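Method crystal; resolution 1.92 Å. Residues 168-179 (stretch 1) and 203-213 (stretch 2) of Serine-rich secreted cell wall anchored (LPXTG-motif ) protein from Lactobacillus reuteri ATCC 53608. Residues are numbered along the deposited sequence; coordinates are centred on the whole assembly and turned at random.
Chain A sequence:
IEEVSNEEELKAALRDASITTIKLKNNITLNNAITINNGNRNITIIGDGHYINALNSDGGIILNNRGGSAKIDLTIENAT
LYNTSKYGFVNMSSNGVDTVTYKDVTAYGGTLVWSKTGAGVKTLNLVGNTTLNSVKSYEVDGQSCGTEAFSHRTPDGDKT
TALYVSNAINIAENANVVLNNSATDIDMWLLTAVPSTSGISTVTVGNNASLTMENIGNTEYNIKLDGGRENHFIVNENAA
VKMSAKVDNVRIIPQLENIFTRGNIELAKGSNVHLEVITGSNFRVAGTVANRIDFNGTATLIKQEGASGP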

# COMPACT_ATOMS: atom_id res chain seq x y z
N ALA A 168 7.30 1.30 3.91
CA ALA A 168 7.50 2.15 2.74
C ALA A 168 6.52 1.90 1.62
O ALA A 168 6.24 0.76 1.27
CB ALA A 168 8.92 2.01 2.23
N ILE A 169 5.97 2.97 1.06
CA ILE A 169 5.27 2.87 -0.22
C ILE A 169 5.98 3.82 -1.18
O ILE A 169 6.04 5.03 -0.94
CB ILE A 169 3.78 3.22 -0.09
CG1 ILE A 169 3.08 2.24 0.85
CG2 ILE A 169 3.09 3.18 -1.45
CD1 ILE A 169 1.65 2.62 1.12
N ASN A 170 6.55 3.27 -2.24
CA ASN A 170 7.34 4.07 -3.17
C ASN A 170 6.64 4.12 -4.52
O ASN A 170 6.45 3.09 -5.14
CB ASN A 170 8.74 3.48 -3.35
CG ASN A 170 9.51 3.36 -2.04
OD1 ASN A 170 9.63 4.32 -1.29
ND2 ASN A 170 10.02 2.16 -1.77
N ILE A 171 6.32 5.31 -4.99
CA ILE A 171 5.82 5.48 -6.34
C ILE A 171 7.04 5.70 -7.21
O ILE A 171 7.78 6.67 -7.05
CB ILE A 171 4.83 6.66 -6.48
CG1 ILE A 171 3.46 6.33 -5.86
CG2 ILE A 171 4.56 6.98 -7.95
CD1 ILE A 171 3.46 6.10 -4.37
N ALA A 172 7.29 4.76 -8.12
CA ALA A 172 8.54 4.77 -8.87
C ALA A 172 8.65 5.99 -9.76
O ALA A 172 7.64 6.57 -10.15
CB ALA A 172 8.66 3.51 -9.70
N GLU A 173 9.88 6.37 -10.10
CA GLU A 173 10.07 7.41 -11.10
C GLU A 173 9.31 7.06 -12.38
O GLU A 173 9.21 5.90 -12.75
CB GLU A 173 11.55 7.66 -11.39
CG GLU A 173 12.33 6.52 -11.98
CD GLU A 173 13.71 6.98 -12.43
OE1 GLU A 173 13.89 8.20 -12.63
OE2 GLU A 173 14.61 6.13 -12.56
N ASN A 174 8.71 8.09 -12.98
CA ASN A 174 7.91 7.99 -14.20
C ASN A 174 6.60 7.24 -14.05
O ASN A 174 5.86 7.11 -15.01
CB ASN A 174 8.72 7.33 -15.32
CG ASN A 174 9.99 8.09 -15.60
OD1 ASN A 174 9.99 9.30 -15.68
ND2 ASN A 174 11.11 7.37 -15.69
N ALA A 175 6.27 6.80 -12.84
CA ALA A 175 5.01 6.08 -12.67
C ALA A 175 3.82 7.02 -12.70
O ALA A 175 3.94 8.22 -12.42
CB ALA A 175 5.02 5.29 -11.38
N ASN A 176 2.66 6.46 -13.02
CA ASN A 176 1.38 7.14 -12.93
C ASN A 176 0.46 6.28 -12.07
O ASN A 176 -0.10 5.27 -12.51
CB ASN A 176 0.77 7.41 -14.30
CG ASN A 176 1.62 8.35 -15.14
OD1 ASN A 176 2.20 7.95 -16.15
ND2 ASN A 176 1.72 9.60 -14.70
N VAL A 177 0.39 6.64 -10.80
CA VAL A 177 -0.34 5.86 -9.82
C VAL A 177 -1.58 6.60 -9.41
O VAL A 177 -1.52 7.79 -9.08
CB VAL A 177 0.54 5.55 -8.59
CG1 VAL A 177 -0.26 4.83 -7.52
CG2 VAL A 177 1.76 4.74 -9.01
N VAL A 178 -2.69 5.87 -9.41
CA VAL A 178 -3.99 6.41 -9.05
C VAL A 178 -4.57 5.52 -7.95
O VAL A 178 -4.49 4.31 -8.04
CB VAL A 178 -4.95 6.44 -10.26
CG1 VAL A 178 -6.33 6.88 -9.84
CG2 VAL A 178 -4.40 7.37 -11.36
N LEU A 179 -5.11 6.12 -6.90
CA LEU A 179 -5.82 5.32 -5.91
C LEU A 179 -7.21 5.90 -5.73
O LEU A 179 -7.37 7.07 -5.35
CB LEU A 179 -5.06 5.29 -4.58
CG LEU A 179 -5.55 4.33 -3.49
CD1 LEU A 179 -4.39 4.03 -2.51
CD2 LEU A 179 -6.78 4.82 -2.74
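Stretch 2, residues 203-213: VTVGNNASLTM

Stretch 2 lies alongside stretch 1 as the next rung of a parallel β-sheet, repeating its strand-turn-strand course in register, so that the contact is a backbone hydrogen-bond ladder flanked by matched side chains and buries 862 Å² in all. Strand 203-205 runs beside strand 168-171, the directions of their axes differing by 7°; after the turns, strand 210-213 follows strand 176-179, with axes that differ by 10°. Both strand pairs are extended, and each stretch bends between its strands through a type II β turn, Ala172 to Ala175 in one and Gly206 to Ala209 in the other.

In the first strand pair, Ile169 faces Val203, Asn170 faces Thr204 and Ile171 faces Val205, with CA-CA distances of 4.7 to 4.8 Å. Ile171 is held through both its N and its O: its N donates to Thr204 O (2.8 Å) and its O accepts from Gly206 N (2.8 Å), while Thr204 N donates to Ile169 O at 3.0 Å. Such alternation, in which one residue bonds to the two neighbours of its partner, is the signature of parallel pairing.

The turns remain coupled. Asn174 N donates to Asn207 O at 3.0 Å, and the CA atoms of Glu173 and Gly206 approach to 4.0 Å. Here the absence of a side chain matters, because a CB on Gly206 would fall 2.5 Å from Glu173 N. The ladder resumes where Ser210 N donates to Ala175 O (2.7 Å), then continues with Val177 N to Ser210 O, Thr212 N to Val177 O and Leu179 N to Thr212 O, each 2.9 Å. Asn176, Val177 and Val178 thus pair with Ser210, Leu211 and Thr212.

Side chains alternate between the two faces of the sheet. On the face carrying Ile169, Ile171 and Val177, apolar groups pack along the ladder: Ile171 CG2 lies 4.3 Å from Val205 CG1, and Leu211 CD1 reaches Val177 CG1 at 4.0 Å. At the turn, Ile171 CG2 also lies 3.8 Å from Ala209 CB. Further on, Leu179 CB meets Met213 SD at 3.9 Å. The face carrying Asn170, Asn176 and Val178 is more polar. There Thr204 OG1 donates to Asn170 OD1 at 2.8 Å, and water 1 donates to both Thr204 OG1 (2.6 Å) and Ile171 O (2.8 Å), while water 4 joins Val177 O (2.8 Å) to Ser210 OG (2.5 Å) and Thr212 OG1 (2.8 Å).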

# COMPACT_ATOMS: atom_id res chain seq x y z
N VAL A 203 6.52 7.40 2.56
CA VAL A 203 5.95 7.41 1.22
C VAL A 203 6.83 8.27 0.33
O VAL A 203 7.15 9.40 0.69
CB VAL A 203 4.52 7.94 1.20
CG1 VAL A 203 3.98 8.02 -0.25
CG2 VAL A 203 3.63 7.07 2.07
N THR A 204 7.25 7.73 -0.82
CA THR A 204 8.02 8.55 -1.76
C THR A 204 7.30 8.62 -3.09
O THR A 204 6.61 7.69 -3.47
CB THR A 204 9.45 8.02 -2.01
OG1 THR A 204 9.36 6.76 -2.72
CG2 THR A 204 10.18 7.81 -0.71
N VAL A 205 7.43 9.75 -3.78
CA VAL A 205 6.95 9.87 -5.14
C VAL A 205 8.16 10.21 -6.01
O VAL A 205 8.80 11.26 -5.81
CB VAL A 205 5.84 10.94 -5.27
CG1 VAL A 205 5.32 11.00 -6.72
CG2 VAL A 205 4.69 10.65 -4.30
N GLY A 206 8.52 9.34 -6.95
CA GLY A 206 9.80 9.46 -7.65
C GLY A 206 9.83 10.57 -8.70
O GLY A 206 8.80 11.19 -9.00
N ASN A 207 11.02 10.84 -9.24
CA ASN A 207 11.17 11.83 -10.31
C ASN A 207 10.17 11.64 -11.42
O ASN A 207 10.00 10.53 -11.90
CB ASN A 207 12.56 11.78 -10.94
CG ASN A 207 13.62 12.38 -10.06
OD1 ASN A 207 13.45 12.51 -8.85
ND2 ASN A 207 14.71 12.82 -10.68
N ASN A 208 9.53 12.73 -11.84
CA ASN A 208 8.61 12.72 -12.97
C ASN A 208 7.46 11.74 -12.82
O ASN A 208 6.84 11.36 -13.81
CB ASN A 208 9.35 12.41 -14.27
CG ASN A 208 10.44 13.41 -14.57
OD1 ASN A 208 11.63 13.10 -14.46
ND2 ASN A 208 10.04 14.62 -14.94
N ALA A 209 7.16 11.35 -11.59
CA ALA A 209 6.04 10.44 -11.35
C ALA A 209 4.79 11.23 -11.01
O ALA A 209 4.86 12.41 -10.68
CB ALA A 209 6.35 9.47 -10.25
N SER A 210 3.64 10.57 -11.07
CA SER A 210 2.41 11.20 -10.63
C SER A 210 1.70 10.29 -9.63
O SER A 210 1.69 9.05 -9.76
CB SER A 210 1.51 11.57 -11.83
OG SER A 210 0.60 10.52 -12.17
N LEU A 211 1.14 10.91 -8.61
CA LEU A 211 0.34 10.23 -7.62
C LEU A 211 -0.97 10.98 -7.48
O LEU A 211 -0.97 12.17 -7.17
CB LEU A 211 1.06 10.16 -6.27
CG LEU A 211 0.18 9.63 -5.12
CD1 LEU A 211 -0.28 8.21 -5.42
CD2 LEU A 211 0.93 9.67 -3.79
N THR A 212 -2.07 10.30 -7.75
CA THR A 212 -3.38 10.91 -7.66
C THR A 212 -4.28 10.13 -6.70
O THR A 212 -4.54 8.94 -6.91
CB THR A 212 -4.05 11.00 -9.05
OG1 THR A 212 -3.19 11.71 -9.95
CG2 THR A 212 -5.38 11.70 -8.97
N MET A 213 -4.73 10.79 -5.65
CA MET A 213 -5.64 10.21 -4.67
C MET A 213 -6.71 11.24 -4.33
O MET A 213 -6.70 11.87 -3.26
CB MET A 213 -4.88 9.73 -3.42
CG MET A 213 -3.63 8.93 -3.74
SD MET A 213 -3.04 7.85 -2.39
CE MET A 213 -2.50 9.10 -1.25
O HOH W 1 9.93 6.55 -5.22
O HOH W 2 12.95 10.35 -14.72
O HOH W 3 4.13 10.70 -14.52
O HOH W 4 -1.49 9.75 -11.12